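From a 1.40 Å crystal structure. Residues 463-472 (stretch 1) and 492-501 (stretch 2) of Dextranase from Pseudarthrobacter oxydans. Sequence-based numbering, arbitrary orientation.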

# COMPACT_ATOMS: atom_id res chain seq x y z
N THR A 463 -24.35 18.90 0.86
CA THR A 463 -24.74 19.51 2.13
C THR A 463 -24.22 18.75 3.34
O THR A 463 -24.77 18.87 4.43
CB THR A 463 -26.27 19.66 2.20
OG1 THR A 463 -26.88 18.36 2.07
CG2 THR A 463 -26.76 20.57 1.10
N LYS A 464 -23.14 17.98 3.16
CA LYS A 464 -22.60 17.13 4.21
C LYS A 464 -21.33 17.70 4.85
O LYS A 464 -20.67 16.99 5.61
CB LYS A 464 -22.32 15.73 3.66
CG LYS A 464 -23.51 15.06 3.00
CD LYS A 464 -24.55 14.64 4.03
CE LYS A 464 -24.22 13.30 4.65
NZ LYS A 464 -25.23 12.91 5.69
N ALA A 465 -20.99 18.95 4.56
CA ALA A 465 -19.80 19.59 5.10
C ALA A 465 -20.08 20.20 6.48
O ALA A 465 -21.23 20.33 6.91
CB ALA A 465 -19.28 20.66 4.15
N ASP A 466 -19.00 20.56 7.17
CA ASP A 466 -19.08 21.23 8.48
C ASP A 466 -18.11 22.40 8.50
O ASP A 466 -16.89 22.20 8.67
CB ASP A 466 -18.79 20.26 9.61
CG ASP A 466 -19.08 20.85 10.99
OD1 ASP A 466 -19.33 22.07 11.08
OD2 ASP A 466 -19.04 20.08 11.98
N PRO A 467 -18.60 23.63 8.35
CA PRO A 467 -17.70 24.80 8.39
C PRO A 467 -17.01 25.00 9.73
O PRO A 467 -16.09 25.83 9.81
CB PRO A 467 -18.63 25.98 8.06
CG PRO A 467 -19.83 25.36 7.42
CD PRO A 467 -19.99 24.01 8.06
N ASN A 468 -17.43 24.29 10.78
CA ASN A 468 -16.79 24.40 12.08
C ASN A 468 -15.67 23.39 12.27
O ASN A 468 -15.22 23.19 13.40
CB ASN A 468 -17.83 24.28 13.20
CG ASN A 468 -18.88 25.37 13.13
OD1 ASN A 468 -18.57 26.52 12.81
ND2 ASN A 468 -20.12 25.03 13.43
N THR A 469 -15.21 22.75 11.19
CA THR A 469 -14.03 21.90 11.21
C THR A 469 -13.02 22.45 10.22
O THR A 469 -13.39 23.15 9.27
CB THR A 469 -14.39 20.45 10.86
OG1 THR A 469 -14.94 20.39 9.54
CG2 THR A 469 -15.41 19.88 11.84
N THR A 470 -11.74 22.15 10.45
CA THR A 470 -10.66 22.69 9.63
C THR A 470 -9.61 21.63 9.35
O THR A 470 -9.11 20.99 10.27
CB THR A 470 -10.01 23.90 10.31
OG1 THR A 470 -11.01 24.88 10.60
CG2 THR A 470 -8.98 24.53 9.39
N VAL A 471 -9.28 21.47 8.07
CA VAL A 471 -8.13 20.69 7.61
C VAL A 471 -7.09 21.69 7.14
O VAL A 471 -7.34 22.47 6.20
CB VAL A 471 -8.55 19.74 6.47
CG1 VAL A 471 -7.33 19.09 5.84
CG2 VAL A 471 -9.53 18.70 7.00
N LYS A 472 -5.91 21.70 7.77
CA LYS A 472 -4.94 22.73 7.44
C LYS A 472 -3.51 22.24 7.59
O LYS A 472 -3.21 21.28 8.31
CB LYS A 472 -5.16 23.99 8.29
CG LYS A 472 -4.97 23.77 9.78
CD LYS A 472 -5.23 25.05 10.55
CE LYS A 472 -4.95 24.85 12.03
NZ LYS A 472 -5.35 26.06 12.81
N TYR A 492 -13.26 17.62 -2.67
CA TYR A 492 -14.62 17.99 -2.29
C TYR A 492 -14.54 18.35 -0.82
O TYR A 492 -14.52 17.48 0.05
CB TYR A 492 -15.60 16.86 -2.61
CG TYR A 492 -15.45 16.44 -4.05
CD1 TYR A 492 -15.99 17.20 -5.08
CD2 TYR A 492 -14.68 15.33 -4.39
CE1 TYR A 492 -15.80 16.84 -6.41
CE2 TYR A 492 -14.48 14.97 -5.69
CZ TYR A 492 -15.05 15.72 -6.70
OH TYR A 492 -14.84 15.35 -8.01
N ALA A 493 -14.42 19.65 -0.54
CA ALA A 493 -14.07 20.11 0.80
C ALA A 493 -15.25 19.95 1.75
O ALA A 493 -16.29 20.59 1.56
CB ALA A 493 -13.61 21.56 0.77
N LEU A 494 -15.09 19.11 2.76
CA LEU A 494 -16.09 18.90 3.79
C LEU A 494 -15.78 19.69 5.05
O LEU A 494 -16.55 19.64 6.01
CB LEU A 494 -16.21 17.41 4.12
CG LEU A 494 -16.61 16.51 2.95
CD1 LEU A 494 -16.53 15.04 3.35
CD2 LEU A 494 -18.01 16.86 2.45
N SER A 495 -14.67 20.43 5.05
CA SER A 495 -14.21 21.25 6.16
C SER A 495 -13.57 22.49 5.57
O SER A 495 -13.18 22.51 4.39
CB SER A 495 -13.16 20.50 6.99
OG SER A 495 -13.63 19.25 7.46
N ASP A 496 -13.46 23.55 6.37
CA ASP A 496 -12.57 24.64 6.01
C ASP A 496 -11.20 24.05 5.70
O ASP A 496 -10.73 23.15 6.40
CB ASP A 496 -12.44 25.64 7.16
CG ASP A 496 -13.66 26.54 7.31
OD1 ASP A 496 -14.64 26.42 6.54
OD2 ASP A 496 -13.64 27.38 8.24
N THR A 497 -10.57 24.54 4.63
CA THR A 497 -9.35 23.93 4.11
C THR A 497 -8.32 25.02 3.87
O THR A 497 -8.57 25.95 3.10
CB THR A 497 -9.67 23.19 2.81
OG1 THR A 497 -10.61 22.14 3.07
CG2 THR A 497 -8.40 22.57 2.23
N GLU A 498 -7.16 24.91 4.53
CA GLU A 498 -6.17 25.98 4.51
C GLU A 498 -4.76 25.44 4.38
O GLU A 498 -4.41 24.42 4.98
CB GLU A 498 -6.26 26.83 5.78
CG GLU A 498 -7.58 27.56 5.93
CD GLU A 498 -7.85 28.00 7.35
OE1 GLU A 498 -6.89 28.10 8.13
OE2 GLU A 498 -9.03 28.23 7.67
N ASN A 499 -3.95 26.15 3.59
CA ASN A 499 -2.51 25.91 3.48
C ASN A 499 -2.18 24.44 3.20
O ASN A 499 -1.49 23.76 3.95
CB ASN A 499 -1.74 26.44 4.69
CG ASN A 499 -0.27 26.61 4.39
OD1 ASN A 499 0.11 26.93 3.27
ND2 ASN A 499 0.58 26.37 5.39
N ILE A 500 -2.69 23.97 2.07
CA ILE A 500 -2.36 22.65 1.54
C ILE A 500 -1.32 22.85 0.46
O ILE A 500 -1.53 23.66 -0.46
CB ILE A 500 -3.62 21.97 0.97
CG1 ILE A 500 -4.79 22.05 1.96
CG2 ILE A 500 -3.30 20.53 0.53
CD1 ILE A 500 -4.54 21.40 3.31
N HIS A 501 -0.20 22.16 0.55
CA HIS A 501 0.90 22.36 -0.37
C HIS A 501 1.24 21.04 -1.04
O HIS A 501 1.47 20.04 -0.35
CB HIS A 501 2.13 22.92 0.36
CG HIS A 501 3.10 23.61 -0.53
ND1 HIS A 501 3.25 24.99 -0.55
CD2 HIS A 501 3.99 23.12 -1.42
CE1 HIS A 501 4.18 25.31 -1.43
NE2 HIS A 501 4.65 24.20 -1.97
O HOH W 1 -10.91 27.54 9.47
O HOH W 2 -7.50 28.10 10.99

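The two stretches meet as neighbouring parallel strands, their N-to-C directions 26° apart and their axes approaching to 4.3 Å. Thr-470 pairs with Asp-496, Val-471 with Thr-497 and Lys-472 with Glu-498. Parallel pairing makes one residue of a strand bond to residues before and after its partner, and Val-471 does exactly this. Val-471 N donates to Asp-496 O at 2.8 Å, and Val-471 O accepts from Glu-498 N at 3.0 Å, so it straddles Thr-497 with both bonds nearly straight. One step earlier, Asp-496 N reaches Thr-469 O at 2.9 Å, but an angle of 129° at the hydrogen leaves that bond weak. CA-H...O contacts fill in the ladder, among them Thr-497 CA to Val-471 O at 3.2 Å and Lys-472 CA to Glu-498 O at 3.0 Å.

Before the strand, stretch 1 turns a corner. Asp-466 N is held by Leu-494 O at 2.9 Å, and a type I turn then runs from Asp-466 to Thr-469. The turn is closed by Thr-469 N to Asp-466 O at 3.1 Å and braced by Asp-466 OD1, which accepts from Asn-468 N at 2.9 Å. Thr-469 links this corner to the other stretch through its hydroxyl: OG1 donates to Asp-466 O at 2.8 Å and accepts from Ser-495 OG at 2.7 Å. One short side chain thus ties the turn to the other stretch.

Along the paired strands, side chains sort by face. Thr-470, Lys-472, Asp-496 and Glu-498 share one face, where polar groups are bridged by water. Water 1 accepts from Thr-470 OG1 at 2.9 Å and donates to Asp-496 OD2 at 3.0 Å and Glu-498 OE2 at 2.7 Å, giving both carboxylates a donor. Water 2 donates to Glu-498 OE1 at 2.9 Å and takes a weak bond from Lys-472 NZ at 3.5 Å. The lysine, extended beyond its p chi1, therefore meets the glutamate's charge through solvent, while Lys-472 CB and Glu-498 CB lie 3.9 Å apart.

Val-471 and Thr-497 point to the other face, and both are buried. Val-471 CG2 lies 4.1 Å from Ser-495 CB, and its CG1 is 4.4 Å from Ile-500 CD1, the end of the isoleucine coming nearer than its sideways CA-to-CB bond suggests. Thr-497 OG1 satisfies itself within its own stretch, donating to Ser-495 O at 2.9 Å. The rule here is alternation: water-linked polar groups on one face, compact buried side chains on the other.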